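Local coordinates for Tas1 (Pseudomonas aeruginosa, PDB 6OX6), which is a type VI secreted toxin that pyrophosphorylates adenosine nucleotides to (p)ppApp, depleting ADP and ATP in competitor cells, at the interface of chains A and B. Sequence-based numbering; all coordinates share one arbitrary frame. Chains: chain A, Tas1; chain B, Pa14_01140.

An effector and its immunity protein are held together here at separate patches of one heterodimeric interface. The C-alpha centres of contact 1 and contact 3 lie about 14 Å apart, and both use A:Lys334 of strand 332-336, which faces B:Phe61 of helix 53-61 in contact 1 and B:Phe20 of 3-10 helix 19-21 in contact 3. Contact 2, measured between the same centres, stands about 18 Å from contact 3 and 21 Å from contact 1, and joins the end of toxin helix 286-296 to strand 33-38 and a loop of the partner. The small immunity protein thus bridges distant toxin segments, which probably helps restrain the enzyme before its delivery.

Contact 1: the interface of chains A and B. Residues chain A 334, 336, 340-343, 345, 406, 409; chain B 2, 59-61.
With CG anti to the carbonyl carbon (chi1 -69°) and a bend at chi3 (60°), B:Arg60 carries its guanidinium from helix 53-61 of the immunity protein alongside the carboxylate of A:Asp341, whose CG is anti to its own backbone N (chi1 175°). The two side chains point the same way, and the arginine grips side-on: B:Arg60 NE reaches A:Asp341 OD1 at 2.8 Å in a nearly straight bond, while B:Arg60 NH2 meets A:Asp341 OD2, also at 2.8 Å, forming the salt bridge. Both oxygens lie close to the guanidinium plane, yet the donors stand above the carboxylate plane. Backbone amides of the toxin hold the acid in place, A:Leu343 N bonding to OD1 and A:Tyr345 N to A:Asp341 OD2 (2.9 Å), so each oxygen accepts from more than one donor; this fixes its rotation and would probably favour the ionised form.

A:Leu343 CD1 covers the centre of one guanidinium face, and the rim of B:Phe61 overlaps the other. Below the head group, B:Arg60 CG lies 3.6 Å from A:Trp409 CZ3 as the aliphatic stem crosses the indole obliquely. B:Arg60 hides 134 Å², the most of the residues in this patch, wedged between the loop at A:Asp341 and helix 402-410. Next to it, the B:Phe61 ring has B:Arg60 CB over one face and A:Ile336 against its CE1 corner. On the other face A:Lys334, bent at chi3 and chi4, makes a cation-pi contact, NZ lying 3.5 Å from the ring centroid.

Contact 2: the interface of chains A and B. Residues chain A 296-298; chain B 36, 38, 44, 46-48.
A:Lys298 points its tip toward B:Val36 and crosses B:Glu46 obliquely, reaching from the loop after toxin helix 286-296 toward strand 33-38 and the loop at B:Ser44 to B:Val48 of the Tis1-family immunity protein. The chain starts with CG beside the backbone N (chi1 -62°), turns at chi2 (-50°) and then runs out extended, so that its ammonium arrives among acceptors of the loop around B:Glu46. A:Lys298 NZ donates to the main-chain carbonyl B:Pro47 O at 3.0 Å and to the neighbouring carbonyl B:Glu46 O at 3.1 Å. In both cases it stands above the carbonyl plane. The carboxylate of B:Glu46 supplies a further bond and a salt bridge, OE1 lying 3.1 Å from A:Lys298 NZ and likewise met from above its plane. Its CG is anti to the backbone N (chi1 -168°) and the chain is extended beyond CG, which brings the carboxylate to the ammonium. Three bonds thus grip one nitrogen, and the carboxylate probably offsets its charge.

Apolar groups support the methylenes: A:Lys298 CE packs 3.8 Å from B:Val36 CG1 and close to B:Val48 CG2. CG instead lies near the hydroxyl oxygen of B:Ser44. Alongside, B:Phe38 and A:Tyr297 cross at about a right angle, with CE2 of the phenylalanine 3.9 Å from CD1 of the tyrosine. The tip of the B:Phe38 ring turns toward the last turn of the toxin helix: A:Asp296 O lies in the ring plane at its edge, 3.4 Å from CZ.

Contact 3: the interface of chains A and B. Residues chain A 305, 332-334, 350-351; chain B 19-22.
The 3-10 helix 19-21 of the immunity protein meets toxin strands 332-336 and 347-353, while the loop residue A:Lys305 approaches it from beside them. B:Phe20 is the central wedge: its CG is anti to the backbone N (chi1 -173°), which drives the ring against the strands. A:Lys334 crosses it at about a right angle and lays CB over one face, 4.0 Å from the ring centroid, with CE near CD2. The carbonyl oxygen of A:Lys332 lies in the ring plane at its edge, so the aromatic rim meets main chain. Over the centre of the opposite face sits water 1, which joins A:Thr351 OG1 (2.7 Å) to the backbone carbonyl oxygen of B:Phe20 (2.8 Å).

Charges flank the wedge. A:Lys305 and B:Glu21 slide past each other in opposite directions, and NZ, turned at chi4 (61°), donates a hydrogen bond, also a salt bridge, to OE1 at 3.0 Å from above the carboxylate plane. Water 2 links the same ammonium to B:Glu21 O. Along the other flank A:Lys332 runs antiparallel to B:Phe20, and its NZ makes weak bonds to B:Asp19, 3.3 Å to the carbonyl oxygen O and 3.4 Å to OD1, the latter a long salt bridge. B:Asp22 OD1, 4.5 Å from A:Lys332 NZ and not in contact, may add negative charge nearby. In the partner's fold, the wedge is the short turn linking strands 14-18 and 23-28, pressed onto adjoining strands of the toxin.

Contact 1: the interface of chains A and B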
loop_
_atom_site.group_PDB
_atom_site.type_symbol
_atom_site.label_atom_id
_atom_site.label_comp_id
_atom_site.label_asym_id
_atom_site.label_seq_id
_atom_site.Cartn_x
_atom_site.Cartn_y
_atom_site.Cartn_z
ATOM N N LYS A 334 6.510 -1.152 -6.502
ATOM C CA LYS A 334 5.311 -0.530 -7.056
ATOM C C LYS A 334 5.550 0.972 -7.202
ATOM O O LYS A 334 5.761 1.672 -6.207
ATOM C CB LYS A 334 4.092 -0.787 -6.163
ATOM C CG LYS A 334 2.824 -0.029 -6.619
ATOM C CD LYS A 334 1.551 -0.735 -6.151
ATOM C CE LYS A 334 1.533 -0.889 -4.629
ATOM N NZ LYS A 334 0.952 0.316 -3.967
ATOM N N ILE A 336 3.763 4.302 -8.109
ATOM C CA ILE A 336 2.411 4.833 -8.197
ATOM C C ILE A 336 2.481 6.198 -8.857
ATOM O O ILE A 336 3.152 7.107 -8.355
ATOM C CB ILE A 336 1.775 4.930 -6.803
ATOM C CG1 ILE A 336 1.658 3.532 -6.204
ATOM C CG2 ILE A 336 0.441 5.626 -6.870
ATOM C CD1 ILE A 336 1.833 3.511 -4.690
ATOM N N ALA A 340 -3.125 6.965 -12.575
ATOM C CA ALA A 340 -3.782 5.659 -12.530
ATOM C C ALA A 340 -4.534 5.417 -11.228
ATOM O O ALA A 340 -5.696 4.991 -11.242
ATOM C CB ALA A 340 -2.737 4.550 -12.744
ATOM N N ASP A 341 -3.898 5.676 -10.096
ATOM C CA ASP A 341 -4.552 5.587 -8.798
ATOM C C ASP A 341 -5.850 6.414 -8.790
ATOM O O ASP A 341 -5.802 7.623 -9.067
ATOM C CB ASP A 341 -3.573 6.088 -7.744
ATOM C CG ASP A 341 -4.181 6.171 -6.352
ATOM O OD1 ASP A 341 -5.205 5.509 -6.065
ATOM O OD2 ASP A 341 -3.601 6.892 -5.522
ATOM N N PRO A 342 -7.008 5.817 -8.460
ATOM C CA PRO A 342 -8.249 6.612 -8.417
ATOM C C PRO A 342 -8.160 7.795 -7.478
ATOM O O PRO A 342 -8.866 8.796 -7.673
ATOM C CB PRO A 342 -9.301 5.607 -7.920
ATOM C CG PRO A 342 -8.695 4.258 -8.128
ATOM C CD PRO A 342 -7.227 4.443 -7.953
ATOM N N LEU A 343 -7.317 7.711 -6.457
ATOM C CA LEU A 343 -7.145 8.796 -5.508
ATOM C C LEU A 343 -5.994 9.738 -5.861
ATOM O O LEU A 343 -5.755 10.682 -5.116
ATOM C CB LEU A 343 -6.923 8.228 -4.105
ATOM C CG LEU A 343 -7.973 7.222 -3.583
ATOM C CD1 LEU A 343 -7.716 6.949 -2.069
ATOM C CD2 LEU A 343 -9.379 7.657 -3.807
ATOM N N TYR A 345 -2.775 9.620 -5.727
ATOM C CA TYR A 345 -1.561 9.637 -4.935
ATOM C C TYR A 345 -0.359 9.279 -5.818
ATOM O O TYR A 345 -0.504 8.676 -6.887
ATOM C CB TYR A 345 -1.713 8.661 -3.754
ATOM C CG TYR A 345 -0.527 8.588 -2.798
ATOM C CD1 TYR A 345 0.174 7.404 -2.633
ATOM C CD2 TYR A 345 -0.111 9.706 -2.084
ATOM C CE1 TYR A 345 1.270 7.324 -1.766
ATOM C CE2 TYR A 345 0.967 9.646 -1.212
ATOM C CZ TYR A 345 1.644 8.444 -1.057
ATOM O OH TYR A 345 2.718 8.351 -0.218
ATOM N N TYR A 406 -8.685 9.057 1.662
ATOM C CA TYR A 406 -8.520 7.613 1.578
ATOM C C TYR A 406 -9.468 6.910 2.547
ATOM O O TYR A 406 -10.176 5.971 2.159
ATOM C CB TYR A 406 -7.056 7.248 1.838
ATOM C CG TYR A 406 -6.854 5.789 2.135
ATOM C CD1 TYR A 406 -6.907 4.843 1.134
ATOM C CD2 TYR A 406 -6.640 5.362 3.433
ATOM C CE1 TYR A 406 -6.749 3.478 1.434
ATOM C CE2 TYR A 406 -6.468 4.021 3.733
ATOM C CZ TYR A 406 -6.527 3.090 2.729
ATOM O OH TYR A 406 -6.354 1.766 3.044
ATOM N N TRP A 409 -13.004 7.028 1.286
ATOM C CA TRP A 409 -13.199 6.217 0.088
ATOM C C TRP A 409 -13.150 4.734 0.413
ATOM O O TRP A 409 -13.962 3.955 -0.105
ATOM C CB TRP A 409 -12.135 6.575 -0.953
ATOM C CG TRP A 409 -12.275 5.893 -2.276
ATOM C CD1 TRP A 409 -13.069 6.289 -3.335
ATOM C CD2 TRP A 409 -11.585 4.709 -2.713
ATOM N NE1 TRP A 409 -12.886 5.426 -4.400
ATOM C CE2 TRP A 409 -11.995 4.451 -4.040
ATOM C CE3 TRP A 409 -10.654 3.848 -2.111
ATOM C CZ2 TRP A 409 -11.520 3.374 -4.767
ATOM C CZ3 TRP A 409 -10.181 2.778 -2.843
ATOM C CH2 TRP A 409 -10.617 2.544 -4.150
ATOM N N ALA B 2 -6.042 0.180 -12.231
ATOM C CA ALA B 2 -7.100 0.454 -11.238
ATOM C C ALA B 2 -8.515 -0.003 -11.662
ATOM O O ALA B 2 -8.846 -0.042 -12.856
ATOM C CB ALA B 2 -7.131 1.938 -10.919
ATOM N N LEU B 59 -8.028 -2.475 -5.649
ATOM C CA LEU B 59 -8.801 -1.569 -6.496
ATOM C C LEU B 59 -7.944 -0.425 -6.985
ATOM O O LEU B 59 -8.071 -0.001 -8.142
ATOM C CB LEU B 59 -10.006 -1.007 -5.758
ATOM C CG LEU B 59 -10.985 -2.048 -5.246
ATOM C CD1 LEU B 59 -12.250 -1.371 -4.693
ATOM C CD2 LEU B 59 -11.339 -2.997 -6.363
ATOM N N ARG B 60 -7.064 0.095 -6.124
ATOM C CA ARG B 60 -6.355 1.296 -6.524
ATOM C C ARG B 60 -5.245 0.967 -7.494
ATOM O O ARG B 60 -4.990 1.737 -8.422
ATOM C CB ARG B 60 -5.807 2.040 -5.300
ATOM C CG ARG B 60 -6.908 2.664 -4.437
ATOM C CD ARG B 60 -6.316 3.282 -3.180
ATOM N NE ARG B 60 -5.348 4.345 -3.471
ATOM C CZ ARG B 60 -4.628 4.944 -2.530
ATOM N NH1 ARG B 60 -4.742 4.549 -1.247
ATOM N NH2 ARG B 60 -3.786 5.903 -2.859
ATOM N N PHE B 61 -4.577 -0.165 -7.297
ATOM C CA PHE B 61 -3.316 -0.418 -7.971
ATOM C C PHE B 61 -3.323 -1.670 -8.834
ATOM O O PHE B 61 -2.334 -1.913 -9.524
ATOM C CB PHE B 61 -2.180 -0.508 -6.941
ATOM C CG PHE B 61 -2.166 0.640 -5.944
ATOM C CD1 PHE B 61 -2.052 1.959 -6.382
ATOM C CD2 PHE B 61 -2.219 0.393 -4.578
ATOM C CE1 PHE B 61 -2.025 3.016 -5.469
ATOM C CE2 PHE B 61 -2.190 1.449 -3.641
ATOM C CZ PHE B 61 -2.103 2.760 -4.093
#

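Contact 2: the interface of chains A and B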
loop_
_atom_site.group_PDB
_atom_site.type_symbol
_atom_site.label_atom_id
_atom_site.label_comp_id
_atom_site.label_asym_id
_atom_site.label_seq_id
_atom_site.Cartn_x
_atom_site.Cartn_y
_atom_site.Cartn_z
ATOM N N ASP A 296 -6.441 -9.532 5.999
ATOM C CA ASP A 296 -5.935 -9.392 4.641
ATOM C C ASP A 296 -5.515 -10.722 4.046
ATOM O O ASP A 296 -5.741 -10.970 2.851
ATOM C CB ASP A 296 -4.753 -8.425 4.601
ATOM C CG ASP A 296 -5.172 -6.981 4.857
ATOM O OD1 ASP A 296 -6.401 -6.669 4.816
ATOM O OD2 ASP A 296 -4.253 -6.153 5.066
ATOM N N TYR A 297 -4.880 -11.576 4.849
ATOM C CA TYR A 297 -4.179 -12.725 4.310
ATOM C C TYR A 297 -4.796 -14.045 4.726
ATOM O O TYR A 297 -4.156 -15.092 4.546
ATOM C CB TYR A 297 -2.712 -12.656 4.712
ATOM C CG TYR A 297 -2.056 -11.424 4.174
ATOM C CD1 TYR A 297 -1.891 -11.244 2.794
ATOM C CD2 TYR A 297 -1.620 -10.428 5.027
ATOM C CE1 TYR A 297 -1.288 -10.088 2.283
ATOM C CE2 TYR A 297 -1.027 -9.270 4.536
ATOM C CZ TYR A 297 -0.860 -9.098 3.167
ATOM O OH TYR A 297 -0.252 -7.932 2.699
ATOM N N LYS A 298 -6.016 -14.018 5.263
ATOM C CA LYS A 298 -6.792 -15.220 5.602
ATOM C C LYS A 298 -6.010 -16.190 6.484
ATOM O O LYS A 298 -6.120 -17.406 6.338
ATOM C CB LYS A 298 -7.301 -15.930 4.344
ATOM C CG LYS A 298 -8.253 -15.076 3.504
ATOM C CD LYS A 298 -9.399 -14.449 4.319
ATOM C CE LYS A 298 -10.569 -14.067 3.393
ATOM N NZ LYS A 298 -11.689 -13.408 4.184
ATOM N N VAL B 36 -11.470 -13.826 -2.346
ATOM C CA VAL B 36 -10.052 -13.619 -2.603
ATOM C C VAL B 36 -9.442 -14.943 -3.028
ATOM O O VAL B 36 -9.860 -16.003 -2.539
ATOM C CB VAL B 36 -9.328 -13.051 -1.365
ATOM C CG1 VAL B 36 -9.361 -14.066 -0.187
ATOM C CG2 VAL B 36 -7.910 -12.698 -1.708
ATOM N N PHE B 38 -5.395 -16.166 -3.675
ATOM C CA PHE B 38 -3.974 -15.841 -3.726
ATOM C C PHE B 38 -3.282 -16.684 -4.772
ATOM O O PHE B 38 -3.727 -17.792 -5.084
ATOM C CB PHE B 38 -3.310 -16.058 -2.370
ATOM C CG PHE B 38 -3.751 -15.050 -1.318
ATOM C CD1 PHE B 38 -4.778 -15.348 -0.435
ATOM C CD2 PHE B 38 -3.150 -13.816 -1.239
ATOM C CE1 PHE B 38 -5.192 -14.441 0.505
ATOM C CE2 PHE B 38 -3.573 -12.873 -0.276
ATOM C CZ PHE B 38 -4.591 -13.199 0.581
ATOM N N SER B 44 -10.300 -18.620 -1.399
ATOM C CA SER B 44 -10.625 -18.770 0.007
ATOM C C SER B 44 -12.143 -18.830 0.152
ATOM O O SER B 44 -12.859 -18.057 -0.490
ATOM C CB SER B 44 -10.069 -17.588 0.820
ATOM O OG SER B 44 -8.647 -17.666 0.893
ATOM N N GLU B 46 -13.889 -17.902 2.822
ATOM C CA GLU B 46 -14.441 -16.786 3.610
ATOM C C GLU B 46 -14.554 -15.515 2.768
ATOM O O GLU B 46 -13.530 -15.009 2.283
ATOM C CB GLU B 46 -13.587 -16.501 4.829
ATOM C CG GLU B 46 -14.258 -15.553 5.819
ATOM C CD GLU B 46 -13.350 -15.159 6.990
ATOM O OE1 GLU B 46 -12.132 -14.972 6.771
ATOM O OE2 GLU B 46 -13.858 -15.049 8.141
ATOM N N PRO B 47 -15.762 -14.941 2.605
ATOM C CA PRO B 47 -15.887 -13.645 1.904
ATOM C C PRO B 47 -14.980 -12.590 2.514
ATOM O O PRO B 47 -14.531 -12.729 3.662
ATOM C CB PRO B 47 -17.359 -13.260 2.108
ATOM C CG PRO B 47 -18.064 -14.547 2.477
ATOM C CD PRO B 47 -17.034 -15.406 3.184
ATOM N N VAL B 48 -14.718 -11.532 1.760
ATOM C CA VAL B 48 -13.867 -10.424 2.174
ATOM C C VAL B 48 -14.756 -9.222 2.429
ATOM O O VAL B 48 -15.688 -8.963 1.655
ATOM C CB VAL B 48 -12.818 -10.109 1.089
ATOM C CG1 VAL B 48 -12.076 -8.800 1.386
ATOM C CG2 VAL B 48 -11.857 -11.301 0.923
#

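Contact 3: the interface of chains A and B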
loop_
_atom_site.group_PDB
_atom_site.type_symbol
_atom_site.label_atom_id
_atom_site.label_comp_id
_atom_site.label_asym_id
_atom_site.label_seq_id
_atom_site.Cartn_x
_atom_site.Cartn_y
_atom_site.Cartn_z
ATOM N N LYS A 305 3.751 -8.466 4.763
ATOM C CA LYS A 305 4.969 -7.901 4.205
ATOM C C LYS A 305 5.474 -6.659 4.933
ATOM O O LYS A 305 6.549 -6.150 4.581
ATOM C CB LYS A 305 4.750 -7.589 2.717
ATOM C CG LYS A 305 4.169 -8.792 1.955
ATOM C CD LYS A 305 4.000 -8.523 0.456
ATOM C CE LYS A 305 3.437 -9.752 -0.282
ATOM N NZ LYS A 305 2.068 -10.152 0.218
ATOM N N LYS A 332 10.548 -6.047 -4.843
ATOM C CA LYS A 332 9.346 -6.018 -5.669
ATOM C C LYS A 332 9.013 -4.525 -5.534
ATOM O O LYS A 332 8.944 -4.006 -4.416
ATOM C CB LYS A 332 8.243 -6.878 -5.063
ATOM C CG LYS A 332 7.193 -7.334 -6.063
ATOM C CD LYS A 332 6.140 -8.207 -5.400
ATOM C CE LYS A 332 5.439 -9.095 -6.414
ATOM N NZ LYS A 332 5.328 -8.436 -7.746
ATOM N N VAL A 333 8.775 -3.825 -6.640
ATOM C CA VAL A 333 8.612 -2.375 -6.542
ATOM C C VAL A 333 7.312 -1.952 -7.209
ATOM O O VAL A 333 7.046 -2.332 -8.351
ATOM C CB VAL A 333 9.799 -1.630 -7.175
ATOM C CG1 VAL A 333 9.542 -0.116 -7.102
ATOM C CG2 VAL A 333 11.136 -2.020 -6.476
ATOM N N LYS A 334 6.510 -1.152 -6.502
ATOM C CA LYS A 334 5.311 -0.530 -7.056
ATOM C C LYS A 334 5.550 0.972 -7.202
ATOM O O LYS A 334 5.761 1.672 -6.207
ATOM C CB LYS A 334 4.092 -0.787 -6.163
ATOM C CG LYS A 334 2.824 -0.029 -6.619
ATOM C CD LYS A 334 1.551 -0.735 -6.151
ATOM C CE LYS A 334 1.533 -0.889 -4.629
ATOM N NZ LYS A 334 0.952 0.316 -3.967
ATOM N N SER A 350 7.885 -0.699 -1.964
ATOM C CA SER A 350 8.665 -1.843 -2.375
ATOM C C SER A 350 8.646 -2.863 -1.260
ATOM O O SER A 350 8.486 -2.526 -0.081
ATOM C CB SER A 350 10.100 -1.449 -2.715
ATOM O OG SER A 350 10.812 -1.117 -1.541
ATOM N N THR A 351 8.828 -4.112 -1.647
ATOM C CA THR A 351 8.870 -5.231 -0.726
ATOM C C THR A 351 10.199 -5.921 -0.914
ATOM O O THR A 351 10.553 -6.285 -2.044
ATOM C CB THR A 351 7.735 -6.222 -0.999
ATOM O OG1 THR A 351 6.486 -5.530 -0.944
ATOM C CG2 THR A 351 7.753 -7.359 0.026
ATOM N N ASP B 19 -0.779 -7.716 -8.881
ATOM C CA ASP B 19 0.450 -8.504 -8.873
ATOM C C ASP B 19 1.391 -8.101 -7.743
ATOM O O ASP B 19 2.122 -8.965 -7.239
ATOM C CB ASP B 19 1.182 -8.441 -10.215
ATOM C CG ASP B 19 1.994 -9.720 -10.488
ATOM O OD1 ASP B 19 3.015 -9.932 -9.802
ATOM O OD2 ASP B 19 1.607 -10.530 -11.358
ATOM N N PHE B 20 1.356 -6.841 -7.285
ATOM C CA PHE B 20 2.262 -6.447 -6.205
ATOM C C PHE B 20 2.163 -7.383 -5.000
ATOM O O PHE B 20 3.185 -7.740 -4.414
ATOM C CB PHE B 20 2.011 -4.998 -5.782
ATOM C CG PHE B 20 3.030 -4.481 -4.789
ATOM C CD1 PHE B 20 4.376 -4.390 -5.130
ATOM C CD2 PHE B 20 2.642 -4.133 -3.495
ATOM C CE1 PHE B 20 5.318 -3.923 -4.205
ATOM C CE2 PHE B 20 3.576 -3.661 -2.559
ATOM C CZ PHE B 20 4.923 -3.563 -2.916
ATOM N N GLU B 21 0.954 -7.828 -4.637
ATOM C CA GLU B 21 0.794 -8.754 -3.518
ATOM C C GLU B 21 0.321 -10.133 -3.961
ATOM O O GLU B 21 -0.240 -10.878 -3.158
ATOM C CB GLU B 21 -0.165 -8.194 -2.457
ATOM C CG GLU B 21 0.283 -6.868 -1.794
ATOM C CD GLU B 21 0.129 -6.851 -0.279
ATOM O OE1 GLU B 21 0.080 -7.928 0.368
ATOM O OE2 GLU B 21 0.012 -5.740 0.271
ATOM N N ASP B 22 0.534 -10.508 -5.215
ATOM C CA ASP B 22 0.232 -11.889 -5.653
ATOM C C ASP B 22 -1.186 -12.332 -5.255
ATOM O O ASP B 22 -1.398 -13.424 -4.731
ATOM C CB ASP B 22 1.265 -12.861 -5.079
ATOM C CG ASP B 22 2.625 -12.745 -5.756
ATOM O OD1 ASP B 22 2.751 -11.957 -6.711
ATOM O OD2 ASP B 22 3.562 -13.453 -5.332
HETATM O O HOH W 1 4.749 -7.081 -2.236
HETATM O O HOH W 2 0.131 -12.388 -0.843
#